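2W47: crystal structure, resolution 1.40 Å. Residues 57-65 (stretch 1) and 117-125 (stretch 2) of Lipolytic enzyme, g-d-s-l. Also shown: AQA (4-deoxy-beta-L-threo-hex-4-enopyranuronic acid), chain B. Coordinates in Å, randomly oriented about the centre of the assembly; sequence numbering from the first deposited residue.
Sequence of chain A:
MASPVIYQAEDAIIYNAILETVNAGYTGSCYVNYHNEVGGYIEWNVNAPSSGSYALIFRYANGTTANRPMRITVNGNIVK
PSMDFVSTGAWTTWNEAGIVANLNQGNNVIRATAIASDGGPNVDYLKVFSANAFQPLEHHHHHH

Stretch 1, residues 57-65: IFRYANGTT
Stretch 2 (117-125) SDGGPNVDY

The antiparallel pairing of strands 57-61 and 122-125 is irregular at Arg59, which meets two successive residues: Asp124 N donates to Arg59 O (2.8 Å) and Arg59 N donates to Tyr125 O (3.1 Å). Asp124 has phi/psi of -80/-47°, away from extended geometry, and its CA-to-CB bond points toward the partner strand. Its side chain (chi1 t) forms a salt bridge with Arg59, in which Arg59 NH2 donates to Asp124 OD2 (2.8 Å), with OD2 near the guanidinium plane. The Arg59 side chain that makes this contact is extended (chi1 to chi3 t, chi4 -96°). Arg59 CB lies over one face of the Tyr125 ring, 3.8 Å from the centroid, and Arg59 CD is 3.4 Å from Tyr125 OH; Tyr125 adopts chi1 p.

The strand axes approach to 4.6 Å, their directions 137° apart. Regular register holds further along: Tyr60 faces Val123 in a non-hydrogen-bonded pair (CA to CA 4.4 Å), and Ala61 pairs with Asn122 through Ala61 N to Asn122 O (2.9 Å) and a weak return bond, Asn122 N to Ala61 O (3.0 Å). Tyr60 (chi1 p) packs CD1 against Pro121 CB at 3.6 Å.

Asn122 (chi1 m) directs ND2 to O3 of AQA (2.9 Å). Beyond the strands, one water donates to both Thr64 OG1 (2.7 Å) and Asp118 OD2 (2.9 Å), bridging the loops.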

ATOM      1  N   ILE A  57      -2.817   2.300  -5.791  1.00  9.73           N
ATOM      2  CA  ILE A  57      -1.403   2.545  -6.040  1.00 10.42           C
ATOM      3  C   ILE A  57      -0.693   2.889  -4.736  1.00  9.67           C
ATOM      4  O   ILE A  57      -1.049   3.853  -4.058  1.00  9.84           O
ATOM      5  CB  ILE A  57      -1.187   3.672  -7.076  1.00 10.73           C
ATOM      6  CG1 ILE A  57      -1.815   3.293  -8.427  1.00 12.34           C
ATOM      7  CG2 ILE A  57       0.298   3.978  -7.231  1.00 12.86           C
ATOM      8  CD1 ILE A  57      -1.593   4.330  -9.541  1.00 12.78           C
ATOM      9  N   PHE A  58       0.313   2.094  -4.390  1.00  9.03           N
ATOM     10  CA  PHE A  58       1.153   2.373  -3.228  1.00  8.42           C
ATOM     11  C   PHE A  58       2.375   3.140  -3.695  1.00  8.65           C
ATOM     12  O   PHE A  58       3.066   2.708  -4.618  1.00  9.58           O
ATOM     13  CB  PHE A  58       1.618   1.067  -2.576  1.00  9.13           C
ATOM     14  CG  PHE A  58       0.501   0.196  -2.083  1.00  9.00           C
ATOM     15  CD1 PHE A  58       0.031   0.313  -0.776  1.00 12.07           C
ATOM     16  CD2 PHE A  58      -0.074  -0.760  -2.917  1.00 10.38           C
ATOM     17  CE1 PHE A  58      -1.000  -0.506  -0.314  1.00 12.30           C
ATOM     18  CE2 PHE A  58      -1.102  -1.579  -2.465  1.00 11.31           C
ATOM     19  CZ  PHE A  58      -1.567  -1.459  -1.159  1.00 10.91           C
ATOM     20  N   ARG A  59       2.645   4.282  -3.077  1.00  8.17           N
ATOM     21  CA  ARG A  59       3.921   4.946  -3.279  1.00  8.10           C
ATOM     22  C   ARG A  59       4.857   4.416  -2.205  1.00  7.75           C
ATOM     23  O   ARG A  59       4.544   4.490  -1.026  1.00  8.28           O
ATOM     24  CB  ARG A  59       3.771   6.462  -3.205  1.00  7.83           C
ATOM     25  CG  ARG A  59       5.063   7.220  -3.492  1.00  8.43           C
ATOM     26  CD  ARG A  59       4.823   8.707  -3.691  1.00  9.52           C
ATOM     27  NE  ARG A  59       6.015   9.403  -4.183  1.00 10.39           N
ATOM     28  CZ  ARG A  59       6.892  10.050  -3.417  1.00 10.91           C
ATOM     29  NH1 ARG A  59       7.939  10.656  -3.968  1.00 13.00           N
ATOM     30  NH2 ARG A  59       6.737  10.092  -2.099  1.00 10.13           N
ATOM     31  N   TYR A  60       6.004   3.874  -2.614  1.00  7.77           N
ATOM     32  CA  TYR A  60       6.835   3.086  -1.715  1.00  7.66           C
ATOM     33  C   TYR A  60       8.323   3.260  -1.997  1.00  7.56           C
ATOM     34  O   TYR A  60       8.707   3.693  -3.087  1.00  7.82           O
ATOM     35  CB  TYR A  60       6.447   1.601  -1.818  1.00  7.74           C
ATOM     36  CG  TYR A  60       7.098   0.902  -2.985  1.00  7.26           C
ATOM     37  CD1 TYR A  60       8.274   0.182  -2.807  1.00  7.43           C
ATOM     38  CD2 TYR A  60       6.553   0.973  -4.263  1.00  7.76           C
ATOM     39  CE1 TYR A  60       8.894  -0.453  -3.868  1.00  8.05           C
ATOM     40  CE2 TYR A  60       7.175   0.335  -5.342  1.00  8.16           C
ATOM     41  CZ  TYR A  60       8.337  -0.371  -5.121  1.00  8.36           C
ATOM     42  OH  TYR A  60       8.981  -1.003  -6.165  1.00  9.19           O
ATOM     43  N   ALA A  61       9.148   2.911  -1.014  1.00  7.79           N
ATOM     44  CA  ALA A  61      10.585   2.846  -1.208  1.00  7.55           C
ATOM     45  C   ALA A  61      11.092   1.505  -0.737  1.00  7.96           C
ATOM     46  O   ALA A  61      10.581   0.936   0.220  1.00  8.20           O
ATOM     47  CB  ALA A  61      11.293   3.986  -0.472  1.00  7.96           C
ATOM     48  N   ASN A  62      12.109   0.994  -1.422  1.00  7.80           N
ATOM     49  CA  ASN A  62      12.766  -0.247  -1.029  1.00  8.35           C
ATOM     50  C   ASN A  62      14.243  -0.100  -1.346  1.00  8.76           C
ATOM     51  O   ASN A  62      14.674  -0.294  -2.491  1.00  8.76           O
ATOM     52  CB  ASN A  62      12.141  -1.454  -1.737  1.00  8.14           C
ATOM     53  CG  ASN A  62      12.817  -2.762  -1.372  1.00  7.75           C
ATOM     54  OD1 ASN A  62      13.768  -2.774  -0.590  1.00  8.05           O
ATOM     55  ND2 ASN A  62      12.352  -3.863  -1.961  1.00  9.09           N
ATOM     56  N   GLY A  63      15.014   0.243  -0.319  1.00  9.14           N
ATOM     57  CA  GLY A  63      16.441   0.506  -0.485  1.00 10.24           C
ATOM     58  C   GLY A  63      17.304  -0.728  -0.339  1.00 11.20           C
ATOM     59  O   GLY A  63      18.516  -0.616  -0.198  1.00 12.80           O
ATOM     60  N   THR A  64      16.679  -1.903  -0.369  1.00 10.94           N
ATOM     61  CA  THR A  64      17.424  -3.155  -0.449  1.00 11.74           C
ATOM     62  C   THR A  64      17.332  -3.686  -1.872  1.00 12.43           C
ATOM     63  O   THR A  64      16.514  -3.231  -2.667  1.00 12.97           O
ATOM     64  CB  THR A  64      16.900  -4.235   0.526  1.00 11.71           C
ATOM     65  OG1 THR A  64      15.710  -4.837  -0.003  1.00 11.64           O
ATOM     66  CG2 THR A  64      16.631  -3.659   1.926  1.00 12.06           C
ATOM     67  N   THR A  65      18.150  -4.679  -2.186  1.00 12.68           N
ATOM     68  CA  THR A  65      18.112  -5.269  -3.513  1.00 13.75           C
ATOM     69  C   THR A  65      16.946  -6.256  -3.673  1.00 12.87           C
ATOM     70  O   THR A  65      16.514  -6.543  -4.789  1.00 13.92           O
ATOM     71  CB  THR A  65      19.473  -5.923  -3.870  1.00 13.79           C
ATOM     72  OG1 THR A  65      19.369  -6.650  -5.101  1.00 18.01           O
ATOM     73  CG2 THR A  65      19.957  -6.831  -2.748  1.00 16.49           C
ATOM     74  N   SER A 117      10.713 -12.124   5.584  1.00  7.95           N
ATOM     75  CA  SER A 117      11.262 -11.835   6.906  1.00  8.03           C
ATOM     76  C   SER A 117      11.905 -10.465   7.052  1.00  8.75           C
ATOM     77  O   SER A 117      12.189 -10.038   8.173  1.00  9.69           O
ATOM     78  CB  SER A 117      12.256 -12.929   7.315  1.00  8.07           C
ATOM     79  OG  SER A 117      11.613 -14.186   7.316  1.00  8.12           O
ATOM     80  N   ASP A 118      12.144  -9.775   5.941  1.00  8.75           N
ATOM     81  CA  ASP A 118      12.661  -8.412   6.027  1.00  9.61           C
ATOM     82  C   ASP A 118      11.521  -7.392   6.060  1.00  9.21           C
ATOM     83  O   ASP A 118      11.771  -6.190   6.072  1.00 10.11           O
ATOM     84  CB  ASP A 118      13.622  -8.108   4.873  1.00 10.15           C
ATOM     85  CG  ASP A 118      14.740  -7.150   5.265  1.00 13.54           C
ATOM     86  OD1 ASP A 118      15.010  -6.969   6.474  1.00 16.53           O
ATOM     87  OD2 ASP A 118      15.356  -6.584   4.341  1.00 15.49           O
ATOM     88  N   GLY A 119      10.280  -7.872   6.108  1.00  8.95           N
ATOM     89  CA  GLY A 119       9.108  -6.998   6.203  1.00  8.80           C
ATOM     90  C   GLY A 119       8.685  -6.379   4.888  1.00  8.98           C
ATOM     91  O   GLY A 119       9.104  -6.819   3.810  1.00 10.12           O
ATOM     92  N   GLY A 120       7.828  -5.364   4.981  1.00  7.93           N
ATOM     93  CA  GLY A 120       7.315  -4.695   3.795  1.00  7.50           C
ATOM     94  C   GLY A 120       8.189  -3.522   3.403  1.00  7.12           C
ATOM     95  O   GLY A 120       9.077  -3.126   4.169  1.00  7.32           O
ATOM     96  N   PRO A 121       7.931  -2.940   2.221  1.00  6.87           N
ATOM     97  CA  PRO A 121       8.630  -1.728   1.818  1.00  6.95           C
ATOM     98  C   PRO A 121       8.191  -0.579   2.722  1.00  6.81           C
ATOM     99  O   PRO A 121       7.176  -0.684   3.425  1.00  7.27           O
ATOM    100  CB  PRO A 121       8.099  -1.480   0.402  1.00  7.28           C
ATOM    101  CG  PRO A 121       6.719  -2.051   0.426  1.00  7.47           C
ATOM    102  CD  PRO A 121       6.885  -3.311   1.248  1.00  7.41           C
ATOM    103  N   ASN A 122       8.937   0.515   2.700  1.00  6.54           N
ATOM    104  CA  ASN A 122       8.428   1.744   3.307  1.00  6.80           C
ATOM    105  C   ASN A 122       7.312   2.278   2.429  1.00  6.81           C
ATOM    106  O   ASN A 122       7.440   2.294   1.200  1.00  7.24           O
ATOM    107  CB  ASN A 122       9.528   2.781   3.459  1.00  6.76           C
ATOM    108  CG  ASN A 122      10.515   2.431   4.551  1.00  7.20           C
ATOM    109  OD1 ASN A 122      10.275   1.550   5.377  1.00  8.95           O
ATOM    110  ND2 ASN A 122      11.651   3.136   4.566  1.00  9.37           N
ATOM    111  N   VAL A 123       6.204   2.690   3.041  1.00  6.47           N
ATOM    112  CA  VAL A 123       5.007   3.080   2.279  1.00  7.02           C
ATOM    113  C   VAL A 123       4.566   4.497   2.643  1.00  6.83           C
ATOM    114  O   VAL A 123       4.269   4.805   3.815  1.00  6.99           O
ATOM    115  CB  VAL A 123       3.831   2.089   2.475  1.00  6.97           C
ATOM    116  CG1 VAL A 123       2.609   2.566   1.721  1.00  7.18           C
ATOM    117  CG2 VAL A 123       4.227   0.680   1.996  1.00  7.78           C
ATOM    118  N   ASP A 124       4.543   5.358   1.634  1.00  7.42           N
ATOM    119  CA  ASP A 124       4.218   6.766   1.801  1.00  7.50           C
ATOM    120  C   ASP A 124       2.710   6.993   1.906  1.00  7.89           C
ATOM    121  O   ASP A 124       2.236   7.741   2.779  1.00  7.43           O
ATOM    122  CB  ASP A 124       4.780   7.530   0.595  1.00  7.23           C
ATOM    123  CG  ASP A 124       4.666   9.025   0.734  1.00  9.28           C
ATOM    124  OD1 ASP A 124       4.650   9.530   1.873  1.00  8.22           O
ATOM    125  OD2 ASP A 124       4.627   9.702  -0.317  1.00  9.69           O
ATOM    126  N   TYR A 125       1.967   6.362   1.002  1.00  8.27           N
ATOM    127  CA  TYR A 125       0.516   6.488   0.931  1.00  8.36           C
ATOM    128  C   TYR A 125      -0.071   5.447   0.001  1.00  8.28           C
ATOM    129  O   TYR A 125       0.663   4.756  -0.720  1.00  8.22           O
ATOM    130  CB  TYR A 125       0.093   7.895   0.471  1.00  9.30           C
ATOM    131  CG  TYR A 125       0.553   8.348  -0.903  1.00  9.65           C
ATOM    132  CD1 TYR A 125       0.081   7.733  -2.067  1.00  8.98           C
ATOM    133  CD2 TYR A 125       1.388   9.447  -1.037  1.00 10.25           C
ATOM    134  CE1 TYR A 125       0.476   8.177  -3.330  1.00  9.53           C
ATOM    135  CE2 TYR A 125       1.779   9.903  -2.289  1.00 10.56           C
ATOM    136  CZ  TYR A 125       1.320   9.260  -3.429  1.00 10.24           C
ATOM    137  OH  TYR A 125       1.700   9.695  -4.681  1.00 12.41           O
TER
HETATM  138  O6A AQA B   2      15.080  -2.233   6.143  1.00 15.19           O
HETATM  139  C6  AQA B   2      14.249  -1.301   6.330  1.00 16.56           C
HETATM  140  O6B AQA B   2      13.007  -1.501   6.357  1.00 16.51           O
HETATM  141  C5  AQA B   2      14.703  -0.058   6.498  1.00 16.81           C
HETATM  142  O5  AQA B   2      16.147   0.126   6.427  1.00 18.59           O
HETATM  143  C4  AQA B   2      13.857   0.980   6.694  1.00 17.67           C
HETATM  144  C3  AQA B   2      14.395   2.336   7.108  1.00 18.65           C
HETATM  145  O3  AQA B   2      13.493   3.393   6.754  1.00 17.80           O
HETATM  146  C2  AQA B   2      15.734   2.536   6.410  1.00 19.05           C
HETATM  147  O2  AQA B   2      16.319   3.789   6.772  1.00 18.01           O
HETATM  148  C1  AQA B   2      16.685   1.404   6.785  1.00 19.93           C
HETATM  149  O   HOH W   1      14.419  -6.694   1.554  1.00 10.68           O